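Local atomic coordinates of SMC protein (Pyrococcus furiosus, PDB entry 3NWC), a protein that dimerises and binds DNA through its hinge domain, the part described here, and is probably required for chromosome condensation and partitioning. Residues E26-K29 with G35-G38; L53-A58 with L108-V113; N65-D70 with Q118-A123; K79-H84 with L89-L94; V102-G107 with G145-V150. All blocks are in the same frame, centred on the assembly; numbering follows the deposited sequence.

Contact 1: E26-K29 with G35-G38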
# COMPACT_ATOMS: atom_id res chain seq x y z
N GLU A 26 14.55 4.67 -11.84
CA GLU A 26 15.77 4.62 -12.63
C GLU A 26 15.93 5.85 -13.52
O GLU A 26 17.02 6.40 -13.65
CB GLU A 26 15.81 3.34 -13.48
CG GLU A 26 15.86 2.07 -12.65
CD GLU A 26 16.93 2.13 -11.58
OE1 GLU A 26 18.13 2.15 -11.93
OE2 GLU A 26 16.58 2.16 -10.38
N GLU A 27 14.83 6.29 -14.14
CA GLU A 27 14.84 7.48 -14.98
C GLU A 27 15.13 8.75 -14.17
O GLU A 27 15.64 9.73 -14.72
CB GLU A 27 13.51 7.62 -15.74
CG GLU A 27 13.65 7.65 -17.27
CD GLU A 27 13.66 9.06 -17.83
OE1 GLU A 27 13.29 10.00 -17.10
OE2 GLU A 27 14.02 9.23 -19.01
N LEU A 28 14.81 8.73 -12.88
CA LEU A 28 15.08 9.88 -12.01
C LEU A 28 16.57 10.13 -11.80
O LEU A 28 16.99 11.27 -11.59
CB LEU A 28 14.40 9.71 -10.64
CG LEU A 28 12.98 10.23 -10.44
CD1 LEU A 28 12.55 10.02 -9.00
CD2 LEU A 28 12.87 11.70 -10.83
N LYS A 29 17.37 9.07 -11.84
CA LYS A 29 18.81 9.21 -11.63
C LYS A 29 19.50 9.83 -12.84
O LYS A 29 20.72 9.99 -12.87
CB LYS A 29 19.45 7.86 -11.28
CG LYS A 29 19.01 7.31 -9.92
CD LYS A 29 19.96 6.22 -9.43
CE LYS A 29 21.35 6.79 -9.11
NZ LYS A 29 21.33 7.78 -7.99
N GLY A 35 20.21 14.61 -4.44
CA GLY A 35 19.59 14.33 -3.17
C GLY A 35 18.61 13.17 -3.22
O GLY A 35 17.80 12.99 -2.31
N ILE A 36 18.69 12.39 -4.29
CA ILE A 36 17.89 11.18 -4.43
C ILE A 36 18.75 9.95 -4.17
O ILE A 36 19.71 9.69 -4.89
CB ILE A 36 17.27 11.08 -5.82
CG1 ILE A 36 16.46 12.33 -6.13
CG2 ILE A 36 16.41 9.81 -5.92
CD1 ILE A 36 15.83 12.33 -7.53
N TYR A 37 18.42 9.19 -3.13
CA TYR A 37 19.26 8.08 -2.71
C TYR A 37 18.92 6.74 -3.37
O TYR A 37 19.81 5.93 -3.61
CB TYR A 37 19.29 7.99 -1.18
CG TYR A 37 19.77 9.29 -0.54
CD1 TYR A 37 21.11 9.63 -0.55
CD2 TYR A 37 18.87 10.18 0.03
CE1 TYR A 37 21.55 10.82 0.02
CE2 TYR A 37 19.30 11.37 0.60
CZ TYR A 37 20.64 11.68 0.59
OH TYR A 37 21.08 12.86 1.16
N GLY A 38 17.65 6.55 -3.69
CA GLY A 38 17.19 5.31 -4.31
C GLY A 38 16.00 4.73 -3.58
O GLY A 38 15.51 5.32 -2.62
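Leu28 and Ile36 make the packed half of this contact, methyl to methyl: Leu28 CD1 approaches Ile36 CD1 to 4.3 Å. Ile36 reaches forward because its chain is extended at chi2 (178°), which carries CD1 out from the strand to the place where Leu28 arrives. Leu28 comes from the last turn of a short, weakly bonded helix, closed by a bond of 3.2 Å from Lys29 N to Glu26 O. Even here the touch is light, a plain van der Waals meeting, and the two segments bury 155 Å² between them.

The loose half belongs to Lys29. Its chain is kinked at chi3 (67°) and again at chi4 (63°), so that the ammonium group curls over toward the start of the strand. Lys29 NZ ends 4.0 Å from Ile36 O, too far for a hydrogen bond; the approach is at most a weak electrostatic one on an exposed edge. The ammonium end alone comes near the strand.

Further in, Leu28 also lies against Ala77 and Tyr80 of helix 71-83 and against Leu89 and Phe91 of strand 89-93, while Ile36 touches Val73 of that helix and Val66 and Val68 on the adjoining strand. Helix 24-28 thus packs on the same face of the three-stranded sheet as helix 71-83, and Glu27 OE1 adds a hydrogen bond to Tyr80 OH.

Contact 2: L53-A58 with L108-V113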
# COMPACT_ATOMS: atom_id res chain seq x y z
N LEU A 53 11.50 -13.79 3.60
CA LEU A 53 10.08 -13.62 3.32
C LEU A 53 9.44 -12.62 4.28
O LEU A 53 8.67 -11.74 3.89
CB LEU A 53 9.36 -14.98 3.36
CG LEU A 53 7.85 -15.03 3.10
CD1 LEU A 53 7.48 -14.45 1.72
CD2 LEU A 53 7.34 -16.46 3.21
N ALA A 54 9.76 -12.74 5.56
CA ALA A 54 9.21 -11.81 6.55
C ALA A 54 9.50 -10.35 6.21
O ALA A 54 8.64 -9.48 6.35
CB ALA A 54 9.73 -12.17 7.95
N ILE A 55 10.73 -10.08 5.78
CA ILE A 55 11.13 -8.72 5.43
C ILE A 55 10.48 -8.26 4.11
O ILE A 55 10.05 -7.11 4.00
CB ILE A 55 12.67 -8.58 5.35
CG1 ILE A 55 13.25 -8.80 6.76
CG2 ILE A 55 13.06 -7.22 4.83
CD1 ILE A 55 12.60 -7.89 7.80
N GLU A 56 10.43 -9.14 3.12
CA GLU A 56 9.71 -8.82 1.88
C GLU A 56 8.27 -8.42 2.20
O GLU A 56 7.78 -7.39 1.71
CB GLU A 56 9.73 -10.01 0.92
CG GLU A 56 8.81 -9.86 -0.31
CD GLU A 56 9.24 -8.75 -1.25
OE1 GLU A 56 10.46 -8.50 -1.36
OE2 GLU A 56 8.36 -8.14 -1.88
N VAL A 57 7.59 -9.23 3.00
CA VAL A 57 6.20 -8.95 3.37
C VAL A 57 6.07 -7.68 4.22
O VAL A 57 5.17 -6.84 3.99
CB VAL A 57 5.57 -10.17 4.11
CG1 VAL A 57 4.21 -9.81 4.70
CG2 VAL A 57 5.46 -11.38 3.16
N ALA A 58 6.95 -7.51 5.20
CA ALA A 58 6.79 -6.36 6.07
C ALA A 58 7.09 -5.03 5.37
O ALA A 58 6.53 -3.98 5.73
CB ALA A 58 7.64 -6.50 7.34
N LEU A 108 11.06 -10.50 17.63
CA LEU A 108 12.30 -9.96 17.11
C LEU A 108 12.05 -8.76 16.20
O LEU A 108 11.41 -8.90 15.15
CB LEU A 108 13.02 -11.05 16.31
CG LEU A 108 14.29 -10.73 15.52
CD1 LEU A 108 15.44 -10.33 16.47
CD2 LEU A 108 14.69 -11.94 14.69
N PRO A 109 12.56 -7.58 16.59
CA PRO A 109 12.40 -6.40 15.73
C PRO A 109 12.96 -6.64 14.33
O PRO A 109 14.09 -7.10 14.16
CB PRO A 109 13.23 -5.34 16.43
CG PRO A 109 13.12 -5.70 17.89
CD PRO A 109 13.15 -7.22 17.90
N ALA A 110 12.17 -6.30 13.32
CA ALA A 110 12.60 -6.55 11.96
C ALA A 110 13.89 -5.81 11.61
O ALA A 110 14.70 -6.31 10.83
CB ALA A 110 11.47 -6.18 10.96
N VAL A 111 14.08 -4.63 12.17
CA VAL A 111 15.29 -3.87 11.89
C VAL A 111 16.55 -4.62 12.34
O VAL A 111 17.62 -4.37 11.83
CB VAL A 111 15.29 -2.46 12.54
CG1 VAL A 111 14.13 -1.63 12.02
CG2 VAL A 111 15.25 -2.57 14.06
N ASP A 112 16.40 -5.55 13.28
CA ASP A 112 17.55 -6.31 13.76
C ASP A 112 18.11 -7.26 12.72
O ASP A 112 19.25 -7.71 12.82
CB ASP A 112 17.20 -7.10 15.00
CG ASP A 112 17.04 -6.22 16.22
OD1 ASP A 112 17.19 -4.99 16.09
OD2 ASP A 112 16.75 -6.78 17.29
N VAL A 113 17.30 -7.59 11.71
CA VAL A 113 17.74 -8.59 10.74
C VAL A 113 18.07 -8.01 9.37
O VAL A 113 18.19 -8.74 8.39
CB VAL A 113 16.75 -9.77 10.63
CG1 VAL A 113 16.55 -10.44 11.99
CG2 VAL A 113 15.41 -9.32 10.04
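Two torsions aim Ile55 at its partners: chi1 of -65° sets CG1 beside the backbone N and opposite the carbonyl carbon, and chi2 of -53° then bends CD1 instead of letting it run straight. The bent tip enters the angle between Ala110 and Val113. Ile55 CD1 lies 3.8 Å from Ala110 CB and 3.9 Å from Val113 CG2, a methyl touching two others at normal contact distance. One atom back along the chain, Ile55 CG1 is 4.0 Å from Val113 CG2, so this valine methyl spans the outer two carbons of the isoleucine, the two side chains being slanted against each other.

Ala110 and Val113 can share one guest because the backbone between them coils in a 3-10 turn. Val113 N bonds to Ala110 O at 3.0 Å, bringing both side chains to the helix 52-59 side, whereas Val111 points away. On the helix, Ala58 follows Ile55 one turn later and faces the same way. Around the contact, Thr131 receives both Ala58 and Ala110, Ile133 touches Val113, and Tyr51 lies against Val113 as well.

All three touching residues are buried, and no hydrogen bond or charge crosses between the segments. Between these two segments of the hinge domain, the helix and the turn after strand 108-109 meet through apolar contact, whose stability probably comes from burying the methyls away from water.

Contact 3: N65-D70 with Q118-A123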
# COMPACT_ATOMS: atom_id res chain seq x y z
N ASN A 65 9.36 2.71 -2.45
CA ASN A 65 9.45 4.12 -2.07
C ASN A 65 10.87 4.64 -2.28
O ASN A 65 11.83 3.92 -2.05
CB ASN A 65 9.10 4.32 -0.59
CG ASN A 65 7.62 4.15 -0.28
OD1 ASN A 65 7.19 4.43 0.84
ND2 ASN A 65 6.84 3.66 -1.24
N VAL A 66 11.00 5.91 -2.69
CA VAL A 66 12.29 6.49 -3.02
C VAL A 66 12.72 7.42 -1.91
O VAL A 66 12.00 8.36 -1.58
CB VAL A 66 12.23 7.32 -4.33
CG1 VAL A 66 13.58 7.97 -4.61
CG2 VAL A 66 11.81 6.45 -5.51
N VAL A 67 13.88 7.15 -1.33
CA VAL A 67 14.43 7.96 -0.24
C VAL A 67 15.13 9.19 -0.82
O VAL A 67 15.98 9.07 -1.69
CB VAL A 67 15.44 7.14 0.58
CG1 VAL A 67 16.05 8.00 1.72
CG2 VAL A 67 14.78 5.91 1.18
N VAL A 68 14.76 10.37 -0.34
CA VAL A 68 15.36 11.63 -0.80
C VAL A 68 15.77 12.50 0.40
O VAL A 68 15.33 12.27 1.52
CB VAL A 68 14.41 12.44 -1.71
CG1 VAL A 68 14.03 11.61 -2.93
CG2 VAL A 68 13.16 12.88 -0.95
N GLU A 69 16.61 13.49 0.12
CA GLU A 69 17.17 14.35 1.17
C GLU A 69 16.09 15.12 1.90
O GLU A 69 16.04 15.12 3.14
CB GLU A 69 18.19 15.32 0.56
CG GLU A 69 18.88 16.23 1.58
OE1 GLU A 69 19.57 14.70 3.27
OE2 GLU A 69 21.14 15.76 2.17
N ASP A 70 15.21 15.77 1.16
CA ASP A 70 14.15 16.58 1.78
C ASP A 70 12.93 16.77 0.89
O ASP A 70 12.88 16.23 -0.22
CB ASP A 70 14.71 17.94 2.20
CG ASP A 70 15.31 18.71 1.04
OD1 ASP A 70 14.74 18.66 -0.07
OD2 ASP A 70 16.35 19.37 1.24
N GLN A 118 23.44 4.10 7.87
CA GLN A 118 22.91 4.91 8.96
C GLN A 118 22.28 6.21 8.45
O GLN A 118 21.31 6.73 9.02
CB GLN A 118 24.01 5.22 9.97
CG GLN A 118 23.55 6.00 11.17
CD GLN A 118 22.72 5.17 12.13
OE1 GLN A 118 22.20 4.11 11.77
NE2 GLN A 118 22.61 5.64 13.37
N LYS A 119 22.82 6.73 7.35
CA LYS A 119 22.32 7.97 6.77
C LYS A 119 20.82 7.95 6.46
O LYS A 119 20.14 8.97 6.57
CB LYS A 119 23.10 8.29 5.50
CG LYS A 119 22.68 9.58 4.84
N ILE A 120 20.29 6.78 6.07
CA ILE A 120 18.88 6.69 5.70
C ILE A 120 18.03 6.06 6.79
O ILE A 120 16.91 5.62 6.55
CB ILE A 120 18.71 5.88 4.39
CG1 ILE A 120 19.11 4.42 4.61
CG2 ILE A 120 19.53 6.51 3.29
CD1 ILE A 120 18.64 3.49 3.55
N GLU A 121 18.56 6.05 8.00
CA GLU A 121 17.89 5.36 9.10
C GLU A 121 16.44 5.82 9.31
O GLU A 121 15.58 5.00 9.66
CB GLU A 121 18.68 5.50 10.40
CG GLU A 121 18.84 6.92 10.90
CD GLU A 121 19.70 7.00 12.14
OE1 GLU A 121 19.71 6.02 12.92
OE2 GLU A 121 20.38 8.03 12.33
N ASN A 122 16.15 7.09 9.10
CA ASN A 122 14.79 7.56 9.36
C ASN A 122 13.80 6.92 8.40
O ASN A 122 12.68 6.64 8.78
CB ASN A 122 14.69 9.07 9.26
CG ASN A 122 15.46 9.77 10.36
OD1 ASN A 122 15.78 9.16 11.38
ND2 ASN A 122 15.76 11.04 10.15
N ALA A 123 14.24 6.71 7.17
CA ALA A 123 13.41 6.08 6.15
C ALA A 123 13.22 4.60 6.42
O ALA A 123 12.13 4.08 6.26
CB ALA A 123 14.01 6.29 4.78
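Val67 meets Ala123 and Ile120 with both of its methyls. Val67 CG2 is 3.7 Å from Ala123 CB, the shortest approach, and Val67 CG1 stands 4.1 Å from the same carbon, so the valine straddles the alanine methyl. CG1 turns to the second partner too, lying 4.1 Å from Ile120 CG2; the valine and isoleucine side chains cross almost at right angles. With CG1 set opposite the backbone N (chi1 179°), the fork of Val67 opens toward the start of helix 121-128.

The next shell fixes these groups from both ends. Val67 is held by backbone hydrogen bonds to Tyr37 and Gly38 in the neighbouring antiparallel strand, and Leu40, Leu43 and Leu94 pack round its side chain. Leu43 touches Ile120 as well. On the helix side, Asn122 ND2 donates to Leu94 O, tying the helix start to the chain just beyond strand 89-93. Farther out, Asp70 caps helix 71-83 through a bond from Val73 N to its OD1.

Alkyl carbons alone meet between the two segments, in a buried setting. Hence, between these segments, the helix start rests on the sheet by hydrophobic packing, and no polar bond crosses.

Contact 4: K79-H84 with L89-L94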
# COMPACT_ATOMS: atom_id res chain seq x y z
N LYS A 79 7.71 16.95 -10.21
CA LYS A 79 7.56 17.75 -11.42
C LYS A 79 8.16 17.03 -12.62
O LYS A 79 7.60 17.07 -13.72
CB LYS A 79 8.22 19.12 -11.28
CG LYS A 79 7.44 20.10 -10.43
CD LYS A 79 8.03 21.50 -10.53
CE LYS A 79 7.41 22.44 -9.50
NZ LYS A 79 5.93 22.48 -9.59
N TYR A 80 9.30 16.37 -12.41
CA TYR A 80 9.99 15.66 -13.47
C TYR A 80 9.14 14.48 -13.94
O TYR A 80 8.98 14.24 -15.15
CB TYR A 80 11.37 15.20 -12.99
CG TYR A 80 12.21 14.54 -14.07
CD1 TYR A 80 13.09 15.30 -14.85
CD2 TYR A 80 12.15 13.18 -14.30
CE1 TYR A 80 13.86 14.71 -15.84
CE2 TYR A 80 12.92 12.58 -15.28
CZ TYR A 80 13.78 13.35 -16.05
OH TYR A 80 14.55 12.75 -17.03
N LEU A 81 8.59 13.73 -12.99
CA LEU A 81 7.71 12.61 -13.32
C LEU A 81 6.55 13.07 -14.18
O LEU A 81 6.16 12.39 -15.14
CB LEU A 81 7.16 11.95 -12.05
CG LEU A 81 8.13 11.23 -11.12
CD1 LEU A 81 7.31 10.69 -9.95
CD2 LEU A 81 8.88 10.11 -11.82
N LYS A 82 5.98 14.22 -13.83
CA LYS A 82 4.82 14.73 -14.56
C LYS A 82 5.21 15.17 -15.96
O LYS A 82 4.53 14.84 -16.93
CB LYS A 82 4.18 15.90 -13.81
CG LYS A 82 3.44 15.49 -12.54
CD LYS A 82 2.87 16.70 -11.83
CE LYS A 82 2.07 16.29 -10.60
NZ LYS A 82 1.68 17.46 -9.75
N GLU A 83 6.30 15.92 -16.07
CA GLU A 83 6.72 16.44 -17.36
C GLU A 83 7.02 15.33 -18.35
O GLU A 83 6.71 15.43 -19.53
CB GLU A 83 7.95 17.34 -17.22
CG GLU A 83 8.33 18.09 -18.50
CD GLU A 83 7.27 19.09 -18.93
OE2 GLU A 83 6.81 19.00 -20.09
N HIS A 84 7.63 14.25 -17.85
CA HIS A 84 8.10 13.17 -18.70
C HIS A 84 7.14 11.98 -18.72
O HIS A 84 7.45 10.95 -19.29
CB HIS A 84 9.50 12.75 -18.26
CG HIS A 84 10.55 13.75 -18.62
ND1 HIS A 84 10.95 14.75 -17.76
CD2 HIS A 84 11.26 13.94 -19.76
CE1 HIS A 84 11.87 15.50 -18.35
NE2 HIS A 84 12.07 15.02 -19.57
N LEU A 89 5.50 8.02 -8.05
CA LEU A 89 6.35 7.45 -7.01
C LEU A 89 6.00 8.05 -5.66
O LEU A 89 5.45 9.15 -5.58
CB LEU A 89 7.83 7.73 -7.29
CG LEU A 89 8.43 7.11 -8.55
CD1 LEU A 89 9.85 7.64 -8.78
CD2 LEU A 89 8.43 5.57 -8.50
N THR A 90 6.34 7.31 -4.60
CA THR A 90 6.22 7.76 -3.23
C THR A 90 7.61 8.10 -2.72
O THR A 90 8.54 7.28 -2.83
CB THR A 90 5.60 6.66 -2.35
OG1 THR A 90 4.29 6.38 -2.83
CG2 THR A 90 5.51 7.13 -0.90
N PHE A 91 7.76 9.31 -2.20
CA PHE A 91 9.07 9.79 -1.75
C PHE A 91 9.14 9.88 -0.24
O PHE A 91 8.16 10.27 0.40
CB PHE A 91 9.35 11.15 -2.38
CG PHE A 91 9.42 11.12 -3.88
CD1 PHE A 91 10.61 10.81 -4.52
CD2 PHE A 91 8.29 11.36 -4.65
CE1 PHE A 91 10.67 10.76 -5.91
CE2 PHE A 91 8.34 11.32 -6.03
CZ PHE A 91 9.54 11.02 -6.67
N LEU A 92 10.30 9.51 0.31
CA LEU A 92 10.54 9.57 1.75
C LEU A 92 11.63 10.61 2.07
O LEU A 92 12.82 10.33 1.91
CB LEU A 92 10.97 8.20 2.28
CG LEU A 92 10.08 7.02 1.86
CD1 LEU A 92 10.57 5.74 2.52
CD2 LEU A 92 8.63 7.28 2.24
N PRO A 93 11.22 11.82 2.48
CA PRO A 93 12.17 12.91 2.73
C PRO A 93 12.78 12.75 4.11
O PRO A 93 12.06 12.68 5.11
CB PRO A 93 11.30 14.17 2.69
CG PRO A 93 9.90 13.69 2.33
CD PRO A 93 9.84 12.26 2.74
N LEU A 94 14.10 12.64 4.16
CA LEU A 94 14.77 12.26 5.40
C LEU A 94 14.50 13.22 6.55
O LEU A 94 14.46 12.80 7.70
CB LEU A 94 16.27 12.08 5.19
CG LEU A 94 16.64 10.80 4.45
CD1 LEU A 94 18.13 10.75 4.14
CD2 LEU A 94 16.19 9.56 5.23
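Tyr80 O, next to the Leu81 that reaches Leu89 and Phe91, is gripped twice by His84: by the backbone N at 3.0 Å, and weakly by the imidazole, whose ND1 donates from 3.3 Å with an N-H...O angle of 147°. The oxygen lies in the plane of the imidazole, at its edge. The same ND1 sits 3.4 Å above the Tyr80 ring plane, over its centre, so the histidine folds back across the phenol as the helix ends.

Leu81 does the work across the contact. With CG beside the backbone N (chi1 -66°) and the chain extended beyond it, its two methyls face the strand. CD1 meets both Leu89 and Phe91: it comes within 3.7 Å of Leu89 N and 4.0 Å of Leu89 CG. It also meets Phe91 at the ring edge, near the ring plane, 4.0 Å from CZ. The other methyl, CD2, is 4.0 Å from Leu89 CD1, and the two leucine side chains cross at roughly a right angle. All three residues are buried.

Leu81 also touches Ala24 of helix 24-28, and Phe91 packs on Ala74, Ala77 and Ile78 of helix 71-83. The contact closes the beta-alpha-beta crossover in which helix 71-83 links strand 66-68 to its parallel neighbour 89-93. At the dimer interface, Leu89, Thr90 and Phe91 pair antiparallel with a strand of the second subunit, continuing the sheet, while Lys82 makes a salt bridge to Glu155 of that subunit.

Contact 5: V102-G107 with G145-V150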
# COMPACT_ATOMS: atom_id res chain seq x y z
N VAL A 102 9.60 -0.08 18.13
CA VAL A 102 8.99 -1.21 18.82
C VAL A 102 8.84 -0.86 20.30
O VAL A 102 9.76 -0.33 20.91
CB VAL A 102 9.82 -2.49 18.66
CG1 VAL A 102 9.24 -3.62 19.48
CG2 VAL A 102 9.86 -2.90 17.17
N ASP A 103 7.66 -1.13 20.85
CA ASP A 103 7.41 -0.87 22.25
C ASP A 103 6.79 -2.11 22.88
O ASP A 103 5.70 -2.05 23.46
CB ASP A 103 6.50 0.35 22.43
CG ASP A 103 5.08 0.11 21.94
OD1 ASP A 103 4.89 -0.78 21.09
OD2 ASP A 103 4.16 0.80 22.43
N SER A 104 7.48 -3.23 22.75
CA SER A 104 7.03 -4.48 23.34
C SER A 104 8.13 -5.53 23.21
O SER A 104 9.14 -5.30 22.56
CB SER A 104 5.74 -4.96 22.66
OG SER A 104 6.00 -5.47 21.37
N SER A 105 7.92 -6.68 23.84
CA SER A 105 8.88 -7.77 23.78
C SER A 105 8.26 -9.01 23.14
O SER A 105 8.66 -10.14 23.43
CB SER A 105 9.44 -8.09 25.17
OG SER A 105 8.40 -8.36 26.11
N VAL A 106 7.28 -8.78 22.27
CA VAL A 106 6.55 -9.87 21.62
C VAL A 106 7.45 -10.73 20.72
O VAL A 106 7.23 -11.92 20.57
CB VAL A 106 5.36 -9.33 20.82
CG1 VAL A 106 4.92 -10.31 19.75
CG2 VAL A 106 4.22 -8.98 21.75
N GLY A 107 8.47 -10.12 20.14
CA GLY A 107 9.35 -10.89 19.28
C GLY A 107 10.54 -10.10 18.78
O GLY A 107 10.96 -9.14 19.41
N GLY A 145 -3.66 -5.27 16.58
CA GLY A 145 -4.09 -3.91 16.83
C GLY A 145 -3.19 -3.14 17.77
O GLY A 145 -3.34 -1.93 17.93
N LYS A 146 -2.24 -3.83 18.39
CA LYS A 146 -1.34 -3.15 19.32
C LYS A 146 0.14 -3.28 18.95
O LYS A 146 0.97 -2.51 19.42
CB LYS A 146 -1.56 -3.64 20.75
CG LYS A 146 -0.96 -5.00 21.04
CD LYS A 146 -0.88 -5.23 22.55
CE LYS A 146 0.10 -6.35 22.87
NZ LYS A 146 0.32 -6.53 24.34
N VAL A 147 0.48 -4.26 18.10
CA VAL A 147 1.85 -4.44 17.66
C VAL A 147 1.85 -4.75 16.16
O VAL A 147 1.03 -5.55 15.70
CB VAL A 147 2.52 -5.62 18.39
CG1 VAL A 147 3.99 -5.72 18.00
CG2 VAL A 147 2.35 -5.49 19.90
N ARG A 148 2.73 -4.12 15.39
CA ARG A 148 2.89 -4.54 13.98
C ARG A 148 3.72 -5.81 13.92
O ARG A 148 4.86 -5.83 14.39
CB ARG A 148 3.51 -3.44 13.11
CG ARG A 148 3.48 -3.75 11.60
CD ARG A 148 4.02 -2.59 10.77
NE ARG A 148 3.47 -2.56 9.41
CZ ARG A 148 4.10 -3.03 8.33
NH1 ARG A 148 5.31 -3.56 8.44
NH2 ARG A 148 3.52 -2.95 7.14
N MSE A 149 3.16 -6.86 13.33
CA MSE A 149 3.84 -8.15 13.29
C MSE A 149 3.83 -8.75 11.89
O MSE A 149 2.91 -8.54 11.10
CB MSE A 149 3.18 -9.14 14.25
CG MSE A 149 3.25 -8.72 15.72
SE MSE A 149 1.99 -9.77 16.76
CE MSE A 149 0.33 -9.09 15.99
N VAL A 150 4.87 -9.51 11.59
CA VAL A 150 4.88 -10.30 10.37
C VAL A 150 5.28 -11.70 10.81
O VAL A 150 6.15 -11.85 11.66
CB VAL A 150 5.85 -9.71 9.31
CG1 VAL A 150 7.29 -9.60 9.87
CG2 VAL A 150 5.82 -10.53 8.04
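Ser104 and Val147 bring the two backbones closest, their CA atoms 7.7 Å apart, with no hydrogen bond between the segments. Residues 102-107 form an irregular loop, although Ser104 itself is almost fully extended (phi -171°, psi 173°). Residues 145-150 run out of a turn at Gly145, whose phi is positive, into strand 148-151.

The hydroxyl of Ser104 rests on the fork of Val147: OG lies 3.9 Å from CG1 and 3.9 Å from CG2, a polar atom touching alkyl groups without bonding to them. Val106 makes the apolar part. Its two methyls part company, CG2 standing 4.4 Å from Val147 CG2 and CG1 reaching 4.2 Å from SE of Met149, which is present as selenomethionine. The selenium is carried there by an extended chi2 (165°). These distances describe a fairly relaxed fit. At the margin, Asp103 OD2 forms a long, weak ion pair with Arg159 NH2.

Val147 and Met149 point to the loop, two residues apart along an extended chain, while Val150 packs on Ala54, Val57 and Ala58 of helix 52-59. Val106 also covers Val134, and His143 lies against both Val106 and Met149. The result is a loop laid over one face of the five-stranded mixed sheet of the hinge domain, in which strand 148-151 runs between strands 131-134 and 156-157, with helix 52-59 packed from the other direction.

The five contacts fall into two groups, one on each of the domain's larger sheets. Contacts 1, 3 and 4 share the three-stranded sheet of strands 36-39, 66-68 and 89-93; their centres are 9 to 14 Å apart and they touch directly. Contacts 2 and 5, centred 12 Å apart, belong to the five-stranded sheet and meet through Ala58 O and Arg148 NH1. Between contacts 1 and 5 the centres are 33 Å apart. Along the chain contact 1 comes first, contact 4 is nested inside contacts 2 and 3, and contacts 2, 3 and 5 interleave, stitching the halves into one hinge domain, which dimerises with strand 89-93 at the interface.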